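Local coordinates for putative O-GlcNAcase nagJ (Clostridium perfringens, PDB 6PV5), which probably acts as a family 84 glycoside hydrolase with hexosaminidase activity, this chain holding its catalytic barrel and the flanking N-terminal and helical parts, at residues W200-R205 with M246-K251; D227-E232 with P237-E242; G568-E573 with W587-E592; L575-I578 with S584-W587. All coordinates share one frame; numbering follows the deposited sequence. Where two conformers were deposited one is given.

Contacts 1 and 2 belong to the catalytic barrel, and contacts 3 and 4 to the helical part that follows it in the chain. Both segments of contact 2 fall between those of contact 1 in the sequence. The two centres lie about 14 Å apart, and M246 SD touches Y238 CZ at 4.3 Å. Contacts 3 and 4 join the same two helices, 548-579 and 583-601, with centres about 7 Å apart, and both include W587. The two pairs do not meet: the nearest atoms of contacts 1 and 3 are about 32 Å apart. D305, the predicted proton donor, belongs to none of the contacts, and all four lie away from it.

Contact 1 (W200-R205 with M246-K251); sequences WSQEER and MKELIK
Q202 and L249 carry most of this contact, with E248 at the exposed border and R205 on the buried side. Its polar part is slight. Q202 NE2 gives a weak hydrogen bond of 3.3 Å to E248 OE1, with an N-H...O angle of 153°. The amide and carboxylate planes are turned 32° apart. The stronger partner of Q202 NE2 is the backbone O of R245, one residue before segment 246-251, so two acceptors of one helix hold the amide. Q202 leaves its helix with CG anti to the backbone N (chi1 -174°), then bends at chi2, which carries the amide across to the other helix.

The packing is made by L249. Its CG lies beside the end of the amide, 3.8 Å from Q202 NE2 and nearly as close to OE1. Its CD2 branch reaches R205 CB at 3.7 Å, an apolar touch. R205 meets it with the root of its side chain, while its guanidinium is engaged elsewhere: NE is salt-bridged to E193, and W200 O lies over one face of the group.

Capping bonds settle the start of the first helix. S201 OG accepts from E204 N at 3.3 Å, and E204 OE1 accepts from S201 N at 3.1 Å through its anti lone pair. This reciprocal pair is a capping box.

Y222 of strand 219-222 touches both R205 and L249. Helices 202-214 and 243-255 follow the first two strands of the closed eight-stranded parallel sheet. The arrangement is the packing of successive outer helices in a (beta/alpha)8 barrel.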
loop_
_atom_site.group_PDB
_atom_site.type_symbol
_atom_site.label_atom_id
_atom_site.label_comp_id
_atom_site.label_asym_id
_atom_site.label_seq_id
_atom_site.Cartn_x
_atom_site.Cartn_y
_atom_site.Cartn_z
ATOM N N TRP A 200 5.178 -13.898 -4.862
ATOM C CA TRP A 200 3.859 -14.263 -4.400
ATOM C C TRP A 200 3.357 -15.425 -5.247
ATOM O O TRP A 200 3.678 -15.520 -6.434
ATOM C CB TRP A 200 2.908 -13.070 -4.488
ATOM C CG TRP A 200 3.187 -11.987 -3.493
ATOM C CD1 TRP A 200 3.998 -12.042 -2.394
ATOM C CD2 TRP A 200 2.608 -10.674 -3.500
ATOM N NE1 TRP A 200 3.962 -10.855 -1.711
ATOM C CE2 TRP A 200 3.107 -9.997 -2.361
ATOM C CE3 TRP A 200 1.731 -10.003 -4.359
ATOM C CZ2 TRP A 200 2.751 -8.679 -2.077
ATOM C CZ3 TRP A 200 1.374 -8.703 -4.067
ATOM C CH2 TRP A 200 1.878 -8.052 -2.936
ATOM N N SER A 201 2.623 -16.319 -4.585
ATOM C CA SER A 201 1.941 -17.420 -5.226
ATOM C C SER A 201 0.674 -16.872 -5.868
ATOM O O SER A 201 0.268 -15.736 -5.588
ATOM C CB SER A 201 1.594 -18.483 -4.206
ATOM O OG SER A 201 0.656 -17.956 -3.280
ATOM N N GLN A 202 0.035 -17.733 -6.671
ATOM C CA GLN A 202 -1.208 -17.433 -7.356
ATOM C C GLN A 202 -2.276 -17.048 -6.340
ATOM O O GLN A 202 -2.993 -16.071 -6.546
ATOM C CB GLN A 202 -1.630 -18.640 -8.208
ATOM C CG GLN A 202 -2.848 -18.376 -9.089
ATOM C CD GLN A 202 -2.604 -17.446 -10.261
ATOM O OE1 GLN A 202 -1.477 -17.012 -10.533
ATOM N NE2 GLN A 202 -3.682 -17.113 -10.963
ATOM N N GLU A 203 -2.405 -17.834 -5.256
ATOM C CA GLU A 203 -3.406 -17.536 -4.238
ATOM C C GLU A 203 -3.133 -16.162 -3.613
ATOM O O GLU A 203 -4.061 -15.391 -3.390
ATOM C CB GLU A 203 -3.481 -18.638 -3.171
ATOM N N GLU A 204 -1.862 -15.849 -3.336
ATOM C CA GLU A 204 -1.532 -14.559 -2.722
ATOM C C GLU A 204 -1.885 -13.411 -3.675
ATOM O O GLU A 204 -2.569 -12.460 -3.304
ATOM C CB GLU A 204 -0.067 -14.553 -2.276
ATOM C CG GLU A 204 0.188 -15.491 -1.108
ATOM C CD GLU A 204 1.634 -15.679 -0.691
ATOM O OE1 GLU A 204 2.536 -15.725 -1.570
ATOM O OE2 GLU A 204 1.867 -15.768 0.535
ATOM N N ARG A 205 -1.468 -13.540 -4.933
ATOM C CA ARG A 205 -1.747 -12.534 -5.950
ATOM C C ARG A 205 -3.234 -12.242 -6.070
ATOM O O ARG A 205 -3.635 -11.074 -6.004
ATOM C CB ARG A 205 -1.119 -12.962 -7.266
ATOM C CG ARG A 205 0.383 -12.774 -7.240
ATOM C CD ARG A 205 0.940 -13.351 -8.507
ATOM N NE ARG A 205 2.359 -13.109 -8.481
ATOM C CZ ARG A 205 3.234 -13.843 -9.147
ATOM N NH1 ARG A 205 4.516 -13.543 -9.059
ATOM N NH2 ARG A 205 2.821 -14.860 -9.904
ATOM N N MET A 246 -2.401 -16.727 -15.956
ATOM C CA MET A 246 -2.369 -15.299 -16.230
ATOM C C MET A 246 -3.781 -14.739 -16.408
ATOM O O MET A 246 -4.084 -13.665 -15.878
ATOM C CB MET A 246 -1.486 -15.022 -17.451
ATOM C CG MET A 246 0.007 -15.274 -17.202
ATOM S SD MET A 246 0.791 -14.130 -15.977
ATOM C CE MET A 246 0.046 -12.588 -16.507
ATOM N N LYS A 247 -4.672 -15.501 -17.070
ATOM C CA LYS A 247 -6.025 -15.044 -17.372
ATOM C C LYS A 247 -6.814 -14.850 -16.085
ATOM O O LYS A 247 -7.609 -13.913 -15.943
ATOM C CB LYS A 247 -6.769 -16.051 -18.266
ATOM N N GLU A 248 -6.600 -15.776 -15.151
ATOM C CA GLU A 248 -7.262 -15.702 -13.862
ATOM C C GLU A 248 -6.846 -14.403 -13.155
ATOM O O GLU A 248 -7.697 -13.661 -12.664
ATOM C CB GLU A 248 -6.991 -16.995 -13.093
ATOM C CG GLU A 248 -7.769 -17.085 -11.797
ATOM C CD GLU A 248 -7.573 -18.366 -11.005
ATOM O OE1 GLU A 248 -6.448 -18.935 -11.046
ATOM O OE2 GLU A 248 -8.551 -18.792 -10.341
ATOM N N LEU A 249 -5.545 -14.095 -13.169
ATOM C CA LEU A 249 -5.061 -12.822 -12.637
ATOM C C LEU A 249 -5.781 -11.661 -13.324
ATOM O O LEU A 249 -6.418 -10.842 -12.649
ATOM C CB LEU A 249 -3.542 -12.720 -12.818
ATOM C CG LEU A 249 -2.692 -13.553 -11.858
ATOM C CD1 LEU A 249 -1.208 -13.412 -12.162
ATOM C CD2 LEU A 249 -2.965 -13.181 -10.411
ATOM N N ILE A 250 -5.733 -11.644 -14.670
ATOM C CA ILE A 250 -6.282 -10.531 -15.440
ATOM C C ILE A 250 -7.783 -10.422 -15.195
ATOM O O ILE A 250 -8.288 -9.342 -14.866
ATOM C CB ILE A 250 -5.897 -10.648 -16.928
ATOM C CG1 ILE A 250 -4.377 -10.713 -17.084
ATOM C CG2 ILE A 250 -6.490 -9.510 -17.744
ATOM C CD1 ILE A 250 -3.902 -11.352 -18.381
ATOM N N LYS A 251 -8.482 -11.564 -15.248
ATOM C CA LYS A 251 -9.921 -11.563 -15.028
ATOM C C LYS A 251 -10.243 -11.079 -13.614
ATOM O O LYS A 251 -11.139 -10.248 -13.420
ATOM C CB LYS A 251 -10.569 -12.915 -15.367
#

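Contact 2 (D227-E232 with P237-E242); sequences DPYHRE and PYPASE
Y229 overlaps Y238 and P239 across the contact. Its CB sits over one face of the Y238 ring, 4.0 Å from the ring centroid, a CH-pi contact. The ring of Y229 itself meets that of Y238 obliquely, with planes at 43°. P239 CD lies over a face of the Y229 ring, 3.8 Å from its centroid, in a second CH-pi contact. Beyond it, P239 CG comes 3.3 Å from Y229 OH.

One hydrogen bond joins the segments. Y238 OH donates to D227 OD2 at 2.7 Å, from 45° above the carboxylate plane. With D227 CG anti to its N (chi1 179°), the carboxylate reaches Y238. OD2 also accepts from Y222 OH. The other oxygen, D227 OD1, takes the backbone N of Y229 at 3.0 Å, which makes an Asx turn. The carboxylate is thus tied to its own segment and to the facing segment of the same loop.

Both segments lie in the long loop between strand 219-222 and helix 243-255, near the protein surface. Y238 packs on L291 and M294, and P237 on T290, all of helix 274-294. K287 of the same helix bonds Y229 O, so the folded loop rests on that helix.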
loop_
_atom_site.group_PDB
_atom_site.type_symbol
_atom_site.label_atom_id
_atom_site.label_comp_id
_atom_site.label_asym_id
_atom_site.label_seq_id
_atom_site.Cartn_x
_atom_site.Cartn_y
_atom_site.Cartn_z
ATOM N N ASP A 227 10.160 -14.129 -12.742
ATOM C CA ASP A 227 9.434 -14.600 -13.916
ATOM C C ASP A 227 10.198 -14.235 -15.196
ATOM O O ASP A 227 10.162 -13.092 -15.651
ATOM C CB ASP A 227 7.971 -14.139 -13.953
ATOM C CG ASP A 227 7.243 -14.621 -15.206
ATOM O OD1 ASP A 227 7.931 -15.181 -16.098
ATOM O OD2 ASP A 227 5.997 -14.466 -15.275
ATOM N N PRO A 228 10.849 -15.210 -15.871
ATOM C CA PRO A 228 11.750 -14.898 -16.981
ATOM C C PRO A 228 11.111 -14.253 -18.214
ATOM O O PRO A 228 11.817 -13.611 -18.980
ATOM C CB PRO A 228 12.402 -16.258 -17.301
ATOM C CG PRO A 228 11.359 -17.270 -16.872
ATOM C CD PRO A 228 10.714 -16.662 -15.641
ATOM N N TYR A 229 9.788 -14.398 -18.374
ATOM C CA TYR A 229 9.057 -13.903 -19.530
ATOM C C TYR A 229 8.776 -12.409 -19.391
ATOM O O TYR A 229 8.225 -11.771 -20.292
ATOM C CB TYR A 229 7.767 -14.706 -19.738
ATOM C CG TYR A 229 8.062 -16.135 -20.113
ATOM C CD1 TYR A 229 8.127 -17.127 -19.145
ATOM C CD2 TYR A 229 8.375 -16.477 -21.421
ATOM C CE1 TYR A 229 8.452 -18.434 -19.473
ATOM C CE2 TYR A 229 8.703 -17.778 -21.765
ATOM C CZ TYR A 229 8.742 -18.759 -20.788
ATOM O OH TYR A 229 9.051 -20.046 -21.119
ATOM N N HIS A 230 9.135 -11.848 -18.237
ATOM C CA HIS A 230 9.035 -10.411 -18.112
ATOM C C HIS A 230 10.397 -9.803 -18.446
ATOM O O HIS A 230 10.466 -8.608 -18.699
ATOM C CB HIS A 230 8.416 -10.020 -16.755
ATOM C CG HIS A 230 9.413 -9.372 -15.858
ATOM N ND1 HIS A 230 10.525 -10.049 -15.382
ATOM C CD2 HIS A 230 9.527 -8.097 -15.430
ATOM C CE1 HIS A 230 11.265 -9.223 -14.671
ATOM N NE2 HIS A 230 10.671 -8.022 -14.687
ATOM N N ARG A 231 11.462 -10.629 -18.480
ATOM C CA ARG A 231 12.832 -10.126 -18.494
ATOM C C ARG A 231 13.783 -10.954 -19.364
ATOM O O ARG A 231 14.149 -10.522 -20.455
ATOM C CB ARG A 231 13.407 -10.010 -17.077
ATOM C CG ARG A 231 14.727 -9.253 -17.006
ATOM C CD ARG A 231 15.374 -9.232 -15.631
ATOM N NE ARG A 231 16.696 -8.630 -15.757
ATOM C CZ ARG A 231 17.845 -9.301 -15.836
ATOM N NH1 ARG A 231 18.991 -8.648 -15.967
ATOM N NH2 ARG A 231 17.851 -10.620 -15.782
ATOM N N GLU A 232 14.301 -12.074 -18.835
ATOM C CA GLU A 232 15.310 -12.842 -19.557
ATOM C C GLU A 232 14.738 -13.294 -20.900
ATOM O O GLU A 232 15.413 -13.223 -21.925
ATOM C CB GLU A 232 15.758 -14.085 -18.787
ATOM C CG GLU A 232 16.948 -13.853 -17.872
ATOM C CD GLU A 232 16.594 -13.587 -16.415
ATOM O OE1 GLU A 232 15.423 -13.225 -16.134
ATOM O OE2 GLU A 232 17.493 -13.745 -15.561
ATOM N N PRO A 237 6.568 -15.367 -25.968
ATOM C CA PRO A 237 5.206 -15.343 -25.429
ATOM C C PRO A 237 5.070 -16.314 -24.256
ATOM O O PRO A 237 5.939 -17.164 -24.060
ATOM C CB PRO A 237 4.354 -15.794 -26.628
ATOM C CG PRO A 237 5.305 -16.596 -27.490
ATOM C CD PRO A 237 6.633 -15.887 -27.343
ATOM N N TYR A 238 3.990 -16.178 -23.473
ATOM C CA TYR A 238 3.774 -17.112 -22.377
ATOM C C TYR A 238 3.426 -18.498 -22.919
ATOM O O TYR A 238 2.494 -18.638 -23.712
ATOM C CB TYR A 238 2.728 -16.618 -21.375
ATOM C CG TYR A 238 3.301 -15.743 -20.286
ATOM C CD1 TYR A 238 4.090 -16.268 -19.267
ATOM C CD2 TYR A 238 3.082 -14.374 -20.296
ATOM C CE1 TYR A 238 4.627 -15.455 -18.280
ATOM C CE2 TYR A 238 3.605 -13.551 -19.313
ATOM C CZ TYR A 238 4.384 -14.091 -18.306
ATOM O OH TYR A 238 4.896 -13.250 -17.365
ATOM N N PRO A 239 4.170 -19.549 -22.494
ATOM C CA PRO A 239 3.855 -20.938 -22.846
ATOM C C PRO A 239 2.392 -21.301 -22.604
ATOM O O PRO A 239 1.649 -20.546 -21.982
ATOM C CB PRO A 239 4.729 -21.748 -21.877
ATOM C CG PRO A 239 5.925 -20.855 -21.613
ATOM C CD PRO A 239 5.380 -19.443 -21.660
ATOM N N ALA A 240 1.993 -22.477 -23.102
ATOM C CA ALA A 240 0.618 -22.932 -23.006
ATOM C C ALA A 240 0.237 -23.149 -21.543
ATOM O O ALA A 240 -0.881 -22.830 -21.141
ATOM C CB ALA A 240 0.442 -24.196 -23.811
ATOM N N SER A 241 1.187 -23.685 -20.766
ATOM C CA SER A 241 0.971 -24.048 -19.373
ATOM C C SER A 241 0.603 -22.839 -18.510
ATOM O O SER A 241 -0.056 -22.984 -17.481
ATOM C CB SER A 241 2.173 -24.774 -18.822
ATOM O OG SER A 241 3.369 -24.326 -19.444
ATOM N N GLU A 242 1.005 -21.639 -18.952
ATOM C CA GLU A 242 0.980 -20.458 -18.103
ATOM C C GLU A 242 -0.301 -19.646 -18.301
ATOM O O GLU A 242 -0.620 -18.807 -17.462
ATOM C CB GLU A 242 2.217 -19.594 -18.357
ATOM C CG GLU A 242 3.522 -20.376 -18.385
ATOM C CD GLU A 242 4.131 -20.712 -17.032
ATOM O OE1 GLU A 242 3.382 -20.766 -16.032
ATOM O OE2 GLU A 242 5.358 -20.917 -16.980
#

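Contact 3 (G568-E573 with W587-E592); sequences GLKSIE and WSDNFE
K570 reaches between D589 and E592 of the facing helix and binds both. Its NZ donates to E592 OE1 at 2.8 Å and to D589 OD1 at 3.1 Å. A third bond stays within its own helix, to E573 OE1 at 2.6 Å. Three carboxylates therefore grip one ammonium group in a salt-bridge network.

The approaches differ. NZ meets E573 OE1 on the syn side and close to the carboxylate plane. It comes to D589 OD1 and E592 OE1 from above their planes. Bends at chi2 (60°) and chi3 (55°) turn K570 along its own helix toward E573. K570 CD then lies 3.4 Å from D589 O. K570 CE stands beside E592 CB.

E573 OE1 and D589 OD1 are only 3.2 Å apart. Both are acceptors, and the shared lysine probably offsets their repulsion. The surrounding negative charge would in turn favour the protonated form of K570.

The segments run nearly antiparallel, at 156°, with axes 9.1 Å apart. They belong to helices 548-579 and 583-601. On other sides of the first helix, L569 and I572 pack on helix 521-544, and S571 packs on helix 612-619.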
loop_
_atom_site.group_PDB
_atom_site.type_symbol
_atom_site.label_atom_id
_atom_site.label_comp_id
_atom_site.label_asym_id
_atom_site.label_seq_id
_atom_site.Cartn_x
_atom_site.Cartn_y
_atom_site.Cartn_z
ATOM N N GLY A 568 13.757 -6.933 29.151
ATOM C CA GLY A 568 13.509 -5.571 29.600
ATOM C C GLY A 568 13.134 -5.542 31.086
ATOM O O GLY A 568 13.640 -4.718 31.834
ATOM N N LEU A 569 12.251 -6.454 31.502
ATOM C CA LEU A 569 11.891 -6.600 32.912
ATOM C C LEU A 569 13.132 -6.865 33.771
ATOM O O LEU A 569 13.261 -6.275 34.845
ATOM C CB LEU A 569 10.844 -7.705 33.082
ATOM C CG LEU A 569 9.474 -7.368 32.502
ATOM C CD1 LEU A 569 8.518 -8.562 32.579
ATOM C CD2 LEU A 569 8.898 -6.115 33.177
ATOM N N LYS A 570 14.054 -7.714 33.279
ATOM C CA LYS A 570 15.280 -8.023 34.007
ATOM C C LYS A 570 16.197 -6.800 34.080
ATOM O O LYS A 570 16.813 -6.559 35.115
ATOM C CB LYS A 570 16.027 -9.215 33.399
ATOM C CG LYS A 570 17.252 -9.693 34.175
ATOM C CD LYS A 570 16.950 -10.152 35.593
ATOM C CE LYS A 570 15.882 -11.222 35.654
ATOM N NZ LYS A 570 15.518 -11.512 37.060
ATOM N N SER A 571 16.271 -6.022 32.989
ATOM C CA SER A 571 17.109 -4.834 32.971
ATOM C C SER A 571 16.642 -3.828 34.024
ATOM O O SER A 571 17.478 -3.177 34.659
ATOM C CB SER A 571 17.182 -4.208 31.598
ATOM O OG SER A 571 17.706 -5.143 30.669
ATOM N N ILE A 572 15.324 -3.690 34.200
ATOM C CA ILE A 572 14.807 -2.788 35.218
ATOM C C ILE A 572 15.282 -3.286 36.583
ATOM O O ILE A 572 15.787 -2.503 37.390
ATOM C CB ILE A 572 13.271 -2.646 35.134
ATOM C CG1 ILE A 572 12.852 -1.770 33.953
ATOM C CG2 ILE A 572 12.694 -2.117 36.443
ATOM C CD1 ILE A 572 11.373 -1.826 33.669
ATOM N N GLU A 573 15.159 -4.597 36.813
ATOM C CA GLU A 573 15.559 -5.166 38.093
ATOM C C GLU A 573 17.025 -4.851 38.378
ATOM O O GLU A 573 17.346 -4.477 39.503
ATOM C CB GLU A 573 15.345 -6.676 38.125
ATOM C CG GLU A 573 13.897 -7.064 38.336
ATOM C CD GLU A 573 13.707 -8.573 38.267
ATOM O OE1 GLU A 573 14.709 -9.306 38.051
ATOM O OE2 GLU A 573 12.561 -9.019 38.429
ATOM N N TRP A 587 24.123 -9.310 41.224
ATOM C CA TRP A 587 24.959 -10.318 40.586
ATOM C C TRP A 587 24.065 -11.333 39.890
ATOM O O TRP A 587 24.314 -11.723 38.751
ATOM C CB TRP A 587 25.892 -11.010 41.597
ATOM N N SER A 588 23.029 -11.751 40.611
ATOM C CA SER A 588 22.076 -12.754 40.169
ATOM C C SER A 588 21.294 -12.264 38.940
ATOM O O SER A 588 21.185 -12.976 37.943
ATOM C CB SER A 588 21.171 -13.088 41.316
ATOM O OG SER A 588 20.053 -13.836 40.868
ATOM N N ASP A 589 20.759 -11.039 39.019
ATOM C CA ASP A 589 19.931 -10.470 37.966
ATOM C C ASP A 589 20.772 -10.216 36.720
ATOM O O ASP A 589 20.367 -10.527 35.607
ATOM C CB ASP A 589 19.266 -9.188 38.450
ATOM C CG ASP A 589 18.152 -9.437 39.447
ATOM O OD1 ASP A 589 17.430 -10.451 39.290
ATOM O OD2 ASP A 589 17.996 -8.594 40.351
ATOM N N ASN A 590 21.957 -9.657 36.931
ATOM C CA ASN A 590 22.921 -9.457 35.872
ATOM C C ASN A 590 23.172 -10.762 35.118
ATOM O O ASN A 590 23.198 -10.775 33.892
ATOM C CB ASN A 590 24.204 -8.837 36.413
ATOM C CG ASN A 590 25.027 -8.242 35.297
ATOM O OD1 ASN A 590 24.582 -7.321 34.614
ATOM N ND2 ASN A 590 26.208 -8.794 35.079
ATOM N N PHE A 591 23.337 -11.862 35.862
ATOM C CA PHE A 591 23.575 -13.177 35.289
ATOM C C PHE A 591 22.356 -13.645 34.490
ATOM O O PHE A 591 22.491 -14.177 33.392
ATOM C CB PHE A 591 23.951 -14.185 36.386
ATOM C CG PHE A 591 24.332 -15.551 35.872
ATOM C CD1 PHE A 591 25.629 -15.812 35.442
ATOM C CD2 PHE A 591 23.390 -16.570 35.788
ATOM C CE1 PHE A 591 25.979 -17.063 34.952
ATOM C CE2 PHE A 591 23.743 -17.820 35.300
ATOM C CZ PHE A 591 25.034 -18.063 34.880
ATOM N N GLU A 592 21.160 -13.490 35.055
ATOM C CA GLU A 592 19.964 -13.862 34.322
ATOM C C GLU A 592 19.815 -13.004 33.060
ATOM O O GLU A 592 19.335 -13.491 32.044
ATOM C CB GLU A 592 18.732 -13.772 35.224
ATOM C CG GLU A 592 18.741 -14.792 36.352
ATOM C CD GLU A 592 17.806 -14.538 37.529
ATOM O OE1 GLU A 592 17.483 -13.363 37.810
ATOM O OE2 GLU A 592 17.402 -15.524 38.176
#

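Contact 4 (L575-I578 with S584-W587); sequences LQDI and SEFW
D577 points across to the facing helix and meets E585 and F586 along its whole length. Its CB packs against F586 CB at 3.7 Å, where the two backbones also come closest. With chi1 at -61°, CG swings to the side of the backbone N and lies 3.7 Å from E585 CG. The two oxygens then part. OD2 settles by the aliphatic stem of E585, 3.3 Å from its CG. OD1 turns to the backbone and is modelled 3.4 Å from F586 CA and 3.2 Å from E585 O.

This last pair is two acceptors and no bond. The N of F586 is also near OD1, but the angle is poor. The segments share no hydrogen bond. D589 OD2 comes too close to D577 OD1 to be trusted, so the contacts of OD1 with E585 O and F586 CA are doubtful too. The E585 carboxylate leads away from D577, and its chain bends at chi2.

Beside this, I578 and F586 form an apolar pair. I578 CG1 touches F586 CD1 at 3.6 Å, and I578 CD1 touches F586 CE1 at 3.7 Å. The ring is met obliquely by the isoleucine.

The contact closes a helical hairpin, near the turn from helix 548-579 to helix 583-601. D582 OD1, in that turn, accepts from E585 N. I578 also touches W514 of helix 501-515, as does L575. L575 and Q576 touch L524 of helix 521-544.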
loop_
_atom_site.group_PDB
_atom_site.type_symbol
_atom_site.label_atom_id
_atom_site.label_comp_id
_atom_site.label_asym_id
_atom_site.label_seq_id
_atom_site.Cartn_x
_atom_site.Cartn_y
_atom_site.Cartn_z
ATOM N N LEU A 575 18.832 -2.347 37.224
ATOM C CA LEU A 575 18.893 -0.934 37.585
ATOM C C LEU A 575 18.450 -0.729 39.042
ATOM O O LEU A 575 19.054 0.052 39.779
ATOM C CB LEU A 575 18.049 -0.093 36.616
ATOM C CG LEU A 575 18.629 0.081 35.203
ATOM C CD1 LEU A 575 17.698 0.863 34.280
ATOM C CD2 LEU A 575 20.003 0.747 35.236
ATOM N N GLN A 576 17.366 -1.394 39.445
ATOM C CA GLN A 576 16.823 -1.225 40.784
ATOM C C GLN A 576 17.809 -1.734 41.834
ATOM O O GLN A 576 17.928 -1.119 42.883
ATOM C CB GLN A 576 15.500 -1.977 40.938
ATOM C CG GLN A 576 14.298 -1.185 40.449
ATOM C CD GLN A 576 13.077 -2.062 40.311
ATOM O OE1 GLN A 576 13.174 -3.289 40.248
ATOM N NE2 GLN A 576 11.913 -1.432 40.247
ATOM N N ASP A 577 18.472 -2.869 41.553
ATOM C CA ASP A 577 19.497 -3.448 42.408
ATOM C C ASP A 577 20.605 -2.438 42.686
ATOM O O ASP A 577 21.120 -2.393 43.804
ATOM C CB ASP A 577 20.107 -4.723 41.818
ATOM C CG ASP A 577 19.093 -5.832 41.608
ATOM O OD1 ASP A 577 19.354 -6.730 40.769
ATOM O OD2 ASP A 577 18.042 -5.783 42.271
ATOM N N ILE A 578 20.985 -1.658 41.664
ATOM C CA ILE A 578 22.063 -0.689 41.785
ATOM C C ILE A 578 21.617 0.455 42.695
ATOM O O ILE A 578 22.384 0.891 43.550
ATOM C CB ILE A 578 22.537 -0.227 40.395
ATOM C CG1 ILE A 578 23.149 -1.400 39.622
ATOM C CG2 ILE A 578 23.492 0.960 40.491
ATOM C CD1 ILE A 578 23.370 -1.145 38.146
ATOM N N SER A 584 24.371 -8.466 46.071
ATOM C CA SER A 584 24.041 -9.870 45.882
ATOM C C SER A 584 22.951 -10.041 44.822
ATOM O O SER A 584 23.070 -10.895 43.942
ATOM C CB SER A 584 23.652 -10.511 47.192
ATOM O OG SER A 584 22.798 -11.625 46.969
ATOM N N GLU A 585 21.886 -9.233 44.924
ATOM C CA GLU A 585 20.752 -9.313 44.011
ATOM C C GLU A 585 21.191 -8.912 42.606
ATOM O O GLU A 585 20.756 -9.514 41.631
ATOM C CB GLU A 585 19.608 -8.413 44.484
ATOM C CG GLU A 585 18.275 -8.730 43.831
ATOM C CD GLU A 585 17.716 -10.114 44.120
ATOM O OE1 GLU A 585 17.021 -10.664 43.239
ATOM O OE2 GLU A 585 17.975 -10.639 45.224
ATOM N N PHE A 586 22.073 -7.911 42.537
ATOM C CA PHE A 586 22.621 -7.385 41.298
ATOM C C PHE A 586 23.358 -8.467 40.519
ATOM O O PHE A 586 23.244 -8.514 39.296
ATOM C CB PHE A 586 23.507 -6.160 41.557
ATOM C CG PHE A 586 24.382 -5.767 40.391
ATOM C CD1 PHE A 586 23.923 -4.888 39.422
ATOM C CD2 PHE A 586 25.653 -6.311 40.241
ATOM C CE1 PHE A 586 24.726 -4.538 38.346
ATOM C CE2 PHE A 586 26.447 -5.981 39.155
ATOM C CZ PHE A 586 25.986 -5.089 38.212
ATOM N N TRP A 587 24.123 -9.310 41.224
ATOM C CA TRP A 587 24.959 -10.318 40.586
ATOM C C TRP A 587 24.065 -11.333 39.890
ATOM O O TRP A 587 24.314 -11.723 38.751
ATOM C CB TRP A 587 25.892 -11.010 41.597
#